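PDB 1IV3: 2-C-methyl-D-erythritol 2,4-cyclodiphosphate synthase from Thermus thermophilus, which catalyses the conversion of 4-diphosphocytidyl-2-C-methyl-D-erythritol 2-phosphate to 2-C-methyl-D-erythritol 2,4-cyclodiphosphate with release of CMP, a step in isoprenoid biosynthesis. Local coordinates for residues S9-E14 with G30-S35; P26-A31 with L100-L105; A40-T45 with E71-F76. The protein carries 3 engineered substitutions. All coordinates share one frame; numbering follows the deposited sequence.

Contact 1: S9-E14 with G30-S35; sequences SHRLEE and GALAHS. With MG (magnesium ion), chain G.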
loop_
_atom_site.group_PDB
_atom_site.type_symbol
_atom_site.label_atom_id
_atom_site.label_comp_id
_atom_site.label_asym_id
_atom_site.label_seq_id
_atom_site.Cartn_x
_atom_site.Cartn_y
_atom_site.Cartn_z
ATOM N N SER A 9 4.979 2.008 -10.806
ATOM C CA SER A 9 3.999 2.560 -11.745
ATOM C C SER A 9 4.685 2.877 -13.070
ATOM O O SER A 9 5.884 3.145 -13.079
ATOM C CB SER A 9 3.327 3.796 -11.150
ATOM O OG SER A 9 4.222 4.900 -11.142
ATOM N N HIS A 10 3.916 2.828 -14.154
ATOM C CA HIS A 10 4.402 3.252 -15.453
ATOM C C HIS A 10 3.295 3.957 -16.232
ATOM O O HIS A 10 2.132 3.572 -16.150
ATOM C CB HIS A 10 4.909 2.104 -16.333
ATOM C CG HIS A 10 6.186 1.560 -15.758
ATOM N ND1 HIS A 10 7.431 2.021 -16.128
ATOM C CD2 HIS A 10 6.392 0.604 -14.816
ATOM C CE1 HIS A 10 8.356 1.359 -15.445
ATOM N NE2 HIS A 10 7.750 0.494 -14.641
ATOM N N ARG A 11 3.759 4.964 -16.966
ATOM C CA ARG A 11 2.900 5.649 -17.915
ATOM C C ARG A 11 2.536 4.611 -18.974
ATOM O O ARG A 11 3.361 3.818 -19.423
ATOM C CB ARG A 11 3.609 6.840 -18.520
ATOM C CG ARG A 11 2.783 7.932 -19.155
ATOM C CD ARG A 11 3.571 9.249 -19.156
ATOM N NE ARG A 11 3.099 10.132 -18.091
ATOM C CZ ARG A 11 1.854 10.585 -17.973
ATOM N NH1 ARG A 11 0.918 10.254 -18.854
ATOM N NH2 ARG A 11 1.534 11.383 -16.959
ATOM N N LEU A 12 1.267 4.671 -19.359
ATOM C CA LEU A 12 0.851 3.738 -20.411
ATOM C C LEU A 12 0.715 4.479 -21.734
ATOM O O LEU A 12 0.162 5.576 -21.800
ATOM C CB LEU A 12 -0.456 3.075 -19.993
ATOM C CG LEU A 12 -0.368 2.022 -18.893
ATOM C CD1 LEU A 12 -1.766 1.720 -18.377
ATOM C CD2 LEU A 12 0.323 0.755 -19.404
ATOM N N GLU A 13 1.217 3.891 -22.823
ATOM C CA GLU A 13 0.993 4.601 -24.089
ATOM C C GLU A 13 0.464 3.665 -25.168
ATOM O O GLU A 13 0.756 2.470 -25.214
ATOM C CB GLU A 13 2.282 5.291 -24.529
ATOM C CG GLU A 13 2.123 6.799 -24.705
ATOM C CD GLU A 13 3.031 7.589 -23.781
ATOM O OE1 GLU A 13 4.054 7.012 -23.348
ATOM O OE2 GLU A 13 2.711 8.762 -23.497
ATOM N N GLU A 14 -0.339 4.262 -26.061
ATOM C CA GLU A 14 -0.933 3.511 -27.150
ATOM C C GLU A 14 0.105 2.823 -28.041
ATOM O O GLU A 14 1.133 3.398 -28.400
ATOM C CB GLU A 14 -1.843 4.441 -27.980
ATOM C CG GLU A 14 -3.294 3.987 -27.875
ATOM C CD GLU A 14 -4.132 5.006 -27.132
ATOM O OE1 GLU A 14 -5.083 4.627 -26.421
ATOM O OE2 GLU A 14 -3.819 6.210 -27.265
ATOM N N GLY A 30 0.548 0.084 -23.553
ATOM C CA GLY A 30 1.633 -0.659 -22.908
ATOM C C GLY A 30 2.565 0.320 -22.239
ATOM O O GLY A 30 2.447 1.541 -22.372
ATOM N N ALA A 31 3.528 -0.175 -21.465
ATOM C CA ALA A 31 4.318 0.864 -20.793
ATOM C C ALA A 31 5.260 1.508 -21.806
ATOM O O ALA A 31 5.797 0.903 -22.728
ATOM C CB ALA A 31 5.031 0.312 -19.576
ATOM N N LEU A 32 5.393 2.811 -21.600
ATOM C CA LEU A 32 6.379 3.648 -22.263
ATOM C C LEU A 32 7.572 3.683 -21.317
ATOM O O LEU A 32 7.427 4.173 -20.191
ATOM C CB LEU A 32 5.825 5.037 -22.542
ATOM C CG LEU A 32 6.805 6.207 -22.442
ATOM C CD1 LEU A 32 6.764 7.020 -23.729
ATOM C CD2 LEU A 32 6.517 7.073 -21.226
ATOM N N ALA A 33 8.716 3.144 -21.730
ATOM C CA ALA A 33 9.807 3.091 -20.764
ATOM C C ALA A 33 11.075 2.454 -21.327
ATOM O O ALA A 33 11.153 2.083 -22.493
ATOM C CB ALA A 33 9.390 2.309 -19.518
ATOM N N HIS A 34 12.037 2.353 -20.407
ATOM C CA HIS A 34 13.345 1.790 -20.705
ATOM C C HIS A 34 13.381 0.304 -20.396
ATOM O O HIS A 34 14.128 -0.438 -21.033
ATOM C CB HIS A 34 14.406 2.605 -19.951
ATOM C CG HIS A 34 14.500 3.966 -20.589
ATOM N ND1 HIS A 34 13.699 5.022 -20.215
ATOM C CD2 HIS A 34 15.277 4.423 -21.597
ATOM C CE1 HIS A 34 13.987 6.081 -20.950
ATOM N NE2 HIS A 34 14.948 5.743 -21.796
ATOM N N SER A 35 12.562 -0.145 -19.450
ATOM C CA SER A 35 12.427 -1.572 -19.164
ATOM C C SER A 35 11.288 -2.138 -20.005
ATOM O O SER A 35 10.846 -1.484 -20.947
ATOM C CB SER A 35 12.154 -1.825 -17.681
ATOM O OG SER A 35 10.792 -1.529 -17.323
HETATM MG MG MG G . 8.791 -0.313 -13.152
HETATM O O HOH W 1 6.532 5.427 -17.118
HETATM O O HOH W 2 10.577 1.112 -12.681
#

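Contact 2: P26-A31 with L100-L105; sequences PSPVGA and LDRPKL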
loop_
_atom_site.group_PDB
_atom_site.type_symbol
_atom_site.label_atom_id
_atom_site.label_comp_id
_atom_site.label_asym_id
_atom_site.label_seq_id
_atom_site.Cartn_x
_atom_site.Cartn_y
_atom_site.Cartn_z
ATOM N N PRO A 26 -2.230 -8.975 -24.354
ATOM C CA PRO A 26 -2.846 -8.294 -25.510
ATOM C C PRO A 26 -3.557 -7.035 -25.024
ATOM O O PRO A 26 -4.347 -7.126 -24.092
ATOM C CB PRO A 26 -3.823 -9.333 -26.048
ATOM C CG PRO A 26 -3.230 -10.645 -25.607
ATOM C CD PRO A 26 -2.717 -10.357 -24.222
ATOM N N SER A 27 -3.228 -5.889 -25.630
ATOM C CA SER A 27 -3.636 -4.601 -25.113
ATOM C C SER A 27 -3.466 -3.465 -26.114
ATOM O O SER A 27 -2.525 -3.497 -26.902
ATOM C CB SER A 27 -2.807 -4.284 -23.858
ATOM O OG SER A 27 -3.156 -3.018 -23.302
ATOM N N PRO A 28 -4.350 -2.480 -26.060
ATOM C CA PRO A 28 -4.214 -1.266 -26.874
ATOM C C PRO A 28 -3.143 -0.337 -26.317
ATOM O O PRO A 28 -2.800 0.640 -26.978
ATOM C CB PRO A 28 -5.582 -0.590 -26.737
ATOM C CG PRO A 28 -6.082 -1.039 -25.398
ATOM C CD PRO A 28 -5.574 -2.452 -25.229
ATOM N N VAL A 29 -2.621 -0.598 -25.117
ATOM C CA VAL A 29 -1.714 0.309 -24.423
ATOM C C VAL A 29 -0.648 -0.469 -23.665
ATOM O O VAL A 29 -0.872 -1.580 -23.181
ATOM C CB VAL A 29 -2.443 1.236 -23.430
ATOM C CG1 VAL A 29 -3.451 2.119 -24.149
ATOM C CG2 VAL A 29 -3.140 0.445 -22.327
ATOM N N GLY A 30 0.548 0.084 -23.553
ATOM C CA GLY A 30 1.633 -0.659 -22.908
ATOM C C GLY A 30 2.565 0.320 -22.239
ATOM O O GLY A 30 2.447 1.541 -22.372
ATOM N N ALA A 31 3.528 -0.175 -21.465
ATOM C CA ALA A 31 4.318 0.864 -20.793
ATOM C C ALA A 31 5.260 1.508 -21.806
ATOM O O ALA A 31 5.797 0.903 -22.728
ATOM C CB ALA A 31 5.031 0.312 -19.576
ATOM N N LEU A 100 -5.187 -0.594 -13.243
ATOM C CA LEU A 100 -5.133 0.025 -14.572
ATOM C C LEU A 100 -6.540 0.031 -15.169
ATOM O O LEU A 100 -7.348 -0.860 -14.877
ATOM C CB LEU A 100 -4.136 -0.685 -15.481
ATOM C CG LEU A 100 -4.517 -2.038 -16.083
ATOM C CD1 LEU A 100 -3.401 -2.579 -16.978
ATOM C CD2 LEU A 100 -4.843 -3.048 -15.003
ATOM N N ASP A 101 -6.845 1.050 -15.968
ATOM C CA ASP A 101 -8.212 1.177 -16.481
ATOM C C ASP A 101 -8.451 0.289 -17.688
ATOM O O ASP A 101 -9.594 -0.097 -17.955
ATOM C CB ASP A 101 -8.506 2.657 -16.785
ATOM C CG ASP A 101 -8.466 3.495 -15.522
ATOM O OD1 ASP A 101 -7.945 3.042 -14.482
ATOM O OD2 ASP A 101 -8.986 4.634 -15.530
ATOM N N ARG A 102 -7.413 -0.075 -18.432
ATOM C CA ARG A 102 -7.563 -1.010 -19.548
ATOM C C ARG A 102 -6.194 -1.615 -19.811
ATOM O O ARG A 102 -5.234 -0.899 -19.471
ATOM C CB ARG A 102 -8.107 -0.298 -20.779
ATOM C CG ARG A 102 -7.417 1.021 -21.055
ATOM C CD ARG A 102 -7.936 1.741 -22.299
ATOM N NE ARG A 102 -6.986 2.796 -22.665
ATOM C CZ ARG A 102 -6.693 3.205 -23.887
ATOM N NH1 ARG A 102 -7.284 2.645 -24.935
ATOM N NH2 ARG A 102 -5.805 4.180 -24.064
ATOM N N PRO A 103 -6.081 -2.818 -20.336
ATOM C CA PRO A 103 -7.170 -3.717 -20.707
ATOM C C PRO A 103 -7.711 -4.471 -19.494
ATOM O O PRO A 103 -7.102 -4.430 -18.423
ATOM C CB PRO A 103 -6.483 -4.734 -21.630
ATOM C CG PRO A 103 -5.116 -4.848 -21.033
ATOM C CD PRO A 103 -4.761 -3.459 -20.594
ATOM N N LYS A 104 -8.839 -5.159 -19.642
ATOM C CA LYS A 104 -9.325 -6.033 -18.583
ATOM C C LYS A 104 -8.333 -7.164 -18.319
ATOM O O LYS A 104 -7.874 -7.811 -19.274
ATOM C CB LYS A 104 -10.691 -6.630 -18.968
ATOM C CG LYS A 104 -11.762 -5.541 -19.074
ATOM C CD LYS A 104 -13.127 -6.133 -19.381
ATOM C CE LYS A 104 -14.175 -5.656 -18.380
ATOM N NZ LYS A 104 -14.826 -4.391 -18.842
ATOM N N LEU A 105 -8.027 -7.398 -17.048
ATOM C CA LEU A 105 -7.069 -8.468 -16.723
ATOM C C LEU A 105 -7.749 -9.778 -16.380
ATOM O O LEU A 105 -7.127 -10.847 -16.418
ATOM C CB LEU A 105 -6.126 -7.976 -15.613
ATOM C CG LEU A 105 -5.178 -6.822 -15.988
ATOM C CD1 LEU A 105 -4.176 -6.551 -14.875
ATOM C CD2 LEU A 105 -4.422 -7.111 -17.286
#

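Contact 3: A40-T45 with E71-F76; sequences AMHALT and ERSEVF. Engineered in segment 40-45: M41 (natural residue Leu). With MG (magnesium ion), chain G.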
loop_
_atom_site.group_PDB
_atom_site.type_symbol
_atom_site.label_atom_id
_atom_site.label_comp_id
_atom_site.label_asym_id
_atom_site.label_seq_id
_atom_site.Cartn_x
_atom_site.Cartn_y
_atom_site.Cartn_z
ATOM N N ALA A 40 4.166 -5.317 -12.038
ATOM C CA ALA A 40 4.025 -6.445 -11.123
ATOM C C ALA A 40 5.405 -6.971 -10.737
ATOM O O ALA A 40 5.768 -7.078 -9.574
ATOM C CB ALA A 40 3.236 -7.595 -11.746
ATOM N N MET A 41 6.187 -7.296 -11.775
ATOM C CA MET A 41 7.537 -7.779 -11.514
ATOM C C MET A 41 8.325 -6.748 -10.711
ATOM O O MET A 41 9.034 -7.094 -9.764
ATOM C CB MET A 41 8.307 -8.071 -12.801
ATOM C CG MET A 41 7.932 -9.318 -13.571
ATOM S SD MET A 41 8.392 -10.895 -12.815
ATOM C CE MET A 41 6.873 -11.401 -12.110
ATOM N N HIS A 42 8.239 -5.463 -11.066
ATOM C CA HIS A 42 9.068 -4.483 -10.357
ATOM C C HIS A 42 8.675 -4.333 -8.890
ATOM O O HIS A 42 9.550 -4.293 -8.024
ATOM C CB HIS A 42 8.979 -3.114 -11.027
ATOM C CG HIS A 42 9.672 -3.119 -12.348
ATOM N ND1 HIS A 42 9.720 -2.041 -13.190
ATOM C CD2 HIS A 42 10.364 -4.121 -12.959
ATOM C CE1 HIS A 42 10.408 -2.356 -14.278
ATOM N NE2 HIS A 42 10.807 -3.614 -14.162
ATOM N N ALA A 43 7.366 -4.296 -8.662
ATOM C CA ALA A 43 6.927 -4.133 -7.263
ATOM C C ALA A 43 7.268 -5.352 -6.418
ATOM O O ALA A 43 7.638 -5.218 -5.250
ATOM C CB ALA A 43 5.427 -3.856 -7.225
ATOM N N LEU A 44 7.148 -6.563 -6.980
ATOM C CA LEU A 44 7.524 -7.778 -6.253
ATOM C C LEU A 44 9.017 -7.781 -5.970
ATOM O O LEU A 44 9.470 -8.177 -4.897
ATOM C CB LEU A 44 7.150 -9.041 -7.060
ATOM C CG LEU A 44 5.645 -9.314 -7.118
ATOM C CD1 LEU A 44 5.276 -10.332 -8.189
ATOM C CD2 LEU A 44 5.165 -9.760 -5.738
ATOM N N THR A 45 9.803 -7.332 -6.954
ATOM C CA THR A 45 11.265 -7.357 -6.781
ATOM C C THR A 45 11.686 -6.381 -5.677
ATOM O O THR A 45 12.484 -6.698 -4.778
ATOM C CB THR A 45 11.973 -7.007 -8.098
ATOM O OG1 THR A 45 11.616 -7.922 -9.147
ATOM C CG2 THR A 45 13.489 -7.140 -7.948
ATOM N N GLU A 71 17.381 -6.435 -20.123
ATOM C CA GLU A 71 16.890 -7.711 -19.614
ATOM C C GLU A 71 15.390 -7.682 -19.307
ATOM O O GLU A 71 14.837 -6.655 -18.877
ATOM C CB GLU A 71 17.613 -8.124 -18.326
ATOM C CG GLU A 71 19.104 -8.380 -18.481
ATOM C CD GLU A 71 19.392 -9.462 -19.514
ATOM O OE1 GLU A 71 18.890 -10.595 -19.344
ATOM O OE2 GLU A 71 20.105 -9.197 -20.502
ATOM N N ARG A 72 14.686 -8.793 -19.485
ATOM C CA ARG A 72 13.323 -8.926 -18.986
ATOM C C ARG A 72 13.257 -8.737 -17.479
ATOM O O ARG A 72 14.168 -9.134 -16.760
ATOM C CB ARG A 72 12.758 -10.325 -19.220
ATOM C CG ARG A 72 12.520 -10.819 -20.621
ATOM C CD ARG A 72 11.691 -12.107 -20.496
ATOM N NE ARG A 72 11.571 -12.754 -21.792
ATOM C CZ ARG A 72 10.678 -13.702 -22.073
ATOM N NH1 ARG A 72 9.820 -14.110 -21.155
ATOM N NH2 ARG A 72 10.692 -14.195 -23.297
ATOM N N SER A 73 12.176 -8.164 -16.965
ATOM C CA SER A 73 12.070 -7.931 -15.529
ATOM C C SER A 73 12.096 -9.194 -14.676
ATOM O O SER A 73 12.474 -9.177 -13.489
ATOM C CB SER A 73 10.776 -7.130 -15.269
ATOM O OG SER A 73 10.923 -5.846 -15.879
ATOM N N GLU A 74 11.702 -10.344 -15.240
ATOM C CA GLU A 74 11.815 -11.593 -14.486
ATOM C C GLU A 74 13.259 -11.893 -14.083
ATOM O O GLU A 74 13.528 -12.530 -13.064
ATOM C CB GLU A 74 11.267 -12.775 -15.304
ATOM C CG GLU A 74 11.793 -14.122 -14.800
ATOM C CD GLU A 74 11.191 -15.286 -15.568
ATOM O OE1 GLU A 74 10.659 -15.035 -16.674
ATOM O OE2 GLU A 74 11.252 -16.421 -15.048
ATOM N N VAL A 75 14.236 -11.428 -14.864
ATOM C CA VAL A 75 15.633 -11.647 -14.505
ATOM C C VAL A 75 16.019 -10.911 -13.228
ATOM O O VAL A 75 16.826 -11.376 -12.419
ATOM C CB VAL A 75 16.542 -11.175 -15.658
ATOM C CG1 VAL A 75 17.985 -11.042 -15.208
ATOM C CG2 VAL A 75 16.391 -12.151 -16.829
ATOM N N PHE A 76 15.429 -9.738 -13.045
ATOM C CA PHE A 76 15.641 -8.963 -11.834
ATOM C C PHE A 76 14.976 -9.677 -10.663
ATOM O O PHE A 76 15.558 -9.775 -9.591
ATOM C CB PHE A 76 15.070 -7.555 -11.941
ATOM C CG PHE A 76 15.569 -6.838 -13.185
ATOM C CD1 PHE A 76 16.806 -7.161 -13.725
ATOM C CD2 PHE A 76 14.786 -5.857 -13.774
ATOM C CE1 PHE A 76 17.246 -6.517 -14.869
ATOM C CE2 PHE A 76 15.226 -5.213 -14.929
ATOM C CZ PHE A 76 16.463 -5.548 -15.468
HETATM MG MG MG G . 8.791 -0.313 -13.152
HETATM O O HOH W 3 11.655 -7.012 -11.780
HETATM O O HOH W 2 10.577 1.112 -12.681
#

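Contact 1: S9-E14 with G30-S35
An antiparallel strand pair at the edge of the mixed IspF sheet, next to the magnesium site, sets L12 opposite A31 as a non-hydrogen-bonded pair and E13 opposite G30 as a hydrogen-bonded one. Strand 3-14 runs inside the sheet, with H10 and L12 joined by backbone bonds to V142 and S140 on its other flank, whereas strand 29-31 is outermost within the chain. Two backbone bonds close the E13-G30 pair: E13 N to G30 O at 2.7 Å and G30 N to E13 O at 2.9 Å. Further along, L32 N donates to R11 O at 3.1 Å. The CA-H of A31 leans on the same R11 O, giving that carbonyl a second, weaker partner. Where direct pairing gives out, a water bridges the two segments, accepting from R11 N at 2.8 Å and donating weakly to L32 O.

Side chains fill in around this frame. CD2 of L12 comes back over the partner strand and meets G30 C at 3.6 Å. R11 touches L32 CD2 through its CB, while its far end leads away, and NE makes a weak hydrogen bond to E135 O of a second subunit. Beyond A31 the chain bends round toward the metal, carrying H34 and S35, residues predicted to bind substrate; S35 OG is held by G37 N. H10 rests its CB on A31 CB at 3.7 Å, and its CG, anti to the carbonyl carbon (chi1 -70°), starts the ring off toward the metal. A33 CB lies obliquely against the ring, 3.9 Å from H10 ND1. D8, H42 and a water also bind the magnesium, which H10 NE2 coordinates at 2.0 Å.

Contact 2: P26-A31 with L100-L105
P103 and S27 make one half of this surface contact, R102 with V29 and P28 the other; 100-105 is the loop that contributes to the site for the diphosphocytidyl substrate. The first half is packing against a proline ring. A cis peptide bond precedes P103, whose CD lies 3.2 Å from S27 OG and whose CG is 3.7 Å from S27 CB. P26 O faces P103 CG at 3.9 Å.

No hydrogen bond crosses between the segments; within 26-31, S27 OG, anti to its backbone N (chi1 180°), donates to V29 O at 2.7 Å, in the carbonyl plane and on a lone pair, linking the loop residue S27 to the first residue of strand 29-31. An alanine in place of S27 would probably leave V29 O without this donor and open a small gap beside P103 CD.

Charge and methyl packing meet at R102. Its guanidinium lies under V29 CG1, which sits 3.1 Å from R102 NH2 over one face and toward the rim, a tight fit; the two side chains cross at about a right angle. P28 CG approaches R102 NH1 at 3.9 Å. R102 NH2 makes a salt bridge to E14 OE1.

S27 and P103 both rest on L18 of strand 18-20, and the 100-105 loop leads from strand 91-99 to helix 109-120.

Contact 3: A40-T45 with E71-F76
Both ring nitrogens of H42 are engaged, one by magnesium and the other by S73 across the helix pair. ND1 coordinates the metal at 2.0 Å, and NE2 donates to S73 OG at 2.8 Å in a bent bond, 131° at the hydrogen, the hydroxyl lying at the ring edge but tilted from its plane. S73 OG is also hydrogen-bonded to D36 OD2. With the metal on ND1, the bond at NE2 limits rotation of the ring, and D36 in turn positions the S73 hydroxyl; this second shell would probably add to the electron density that the imidazole offers the metal. H42 CG lies beside the backbone N (chi1 -70°), from where the ring reaches both the ion and S73, and the magnesium is also held by H10.

In the fold, the contact joins helix 39-50, which carries the metal-binding histidine, to the first turn of helix 73-86. A40 and L44 of the former pack on strand 91-99 of the mixed sheet. M41, an engineered residue (Leu naturally), sets its CB 3.6 Å from S73 CB. Its chain then bends at chi2 and chi3: SD passes E74 CA at 3.9 Å, and the side chain packs on L116 and L119 of helix 109-120.

M41 O takes two donors from T45: OG1 at 2.8 Å, and N from the opposite face of its plane. A water donates both to T45 OG1, at 2.8 Å, and to S73 O, at 2.9 Å, bridging the two helices. T45 CG2, anti to the backbone N, lies 3.7 Å from F76 O. The F76 ring stacks with F61 and has R72 O over the centre of one face.

From the N terminus, contact 1 comes first: strand 3-14 is met by 30-35, closing a short loop that includes strands 18-20 and 23-25. Contact 2 begins where contact 1 ends, sharing G30 and A31, and closes a much longer loop from 26-31 to 100-105. Nested within that loop is contact 3, in which 40-45 meets 71-76. Contact 1 adds strand 29-31 to the sheet, contact 2 fastens that edge to the substrate-binding loop 100-105, and the two touch through E14 and R102. Contacts 1 and 3 converge on one magnesium ion and its water; the ion links strand 3-14 to helix 39-50. Contacts 2 and 3 do not touch.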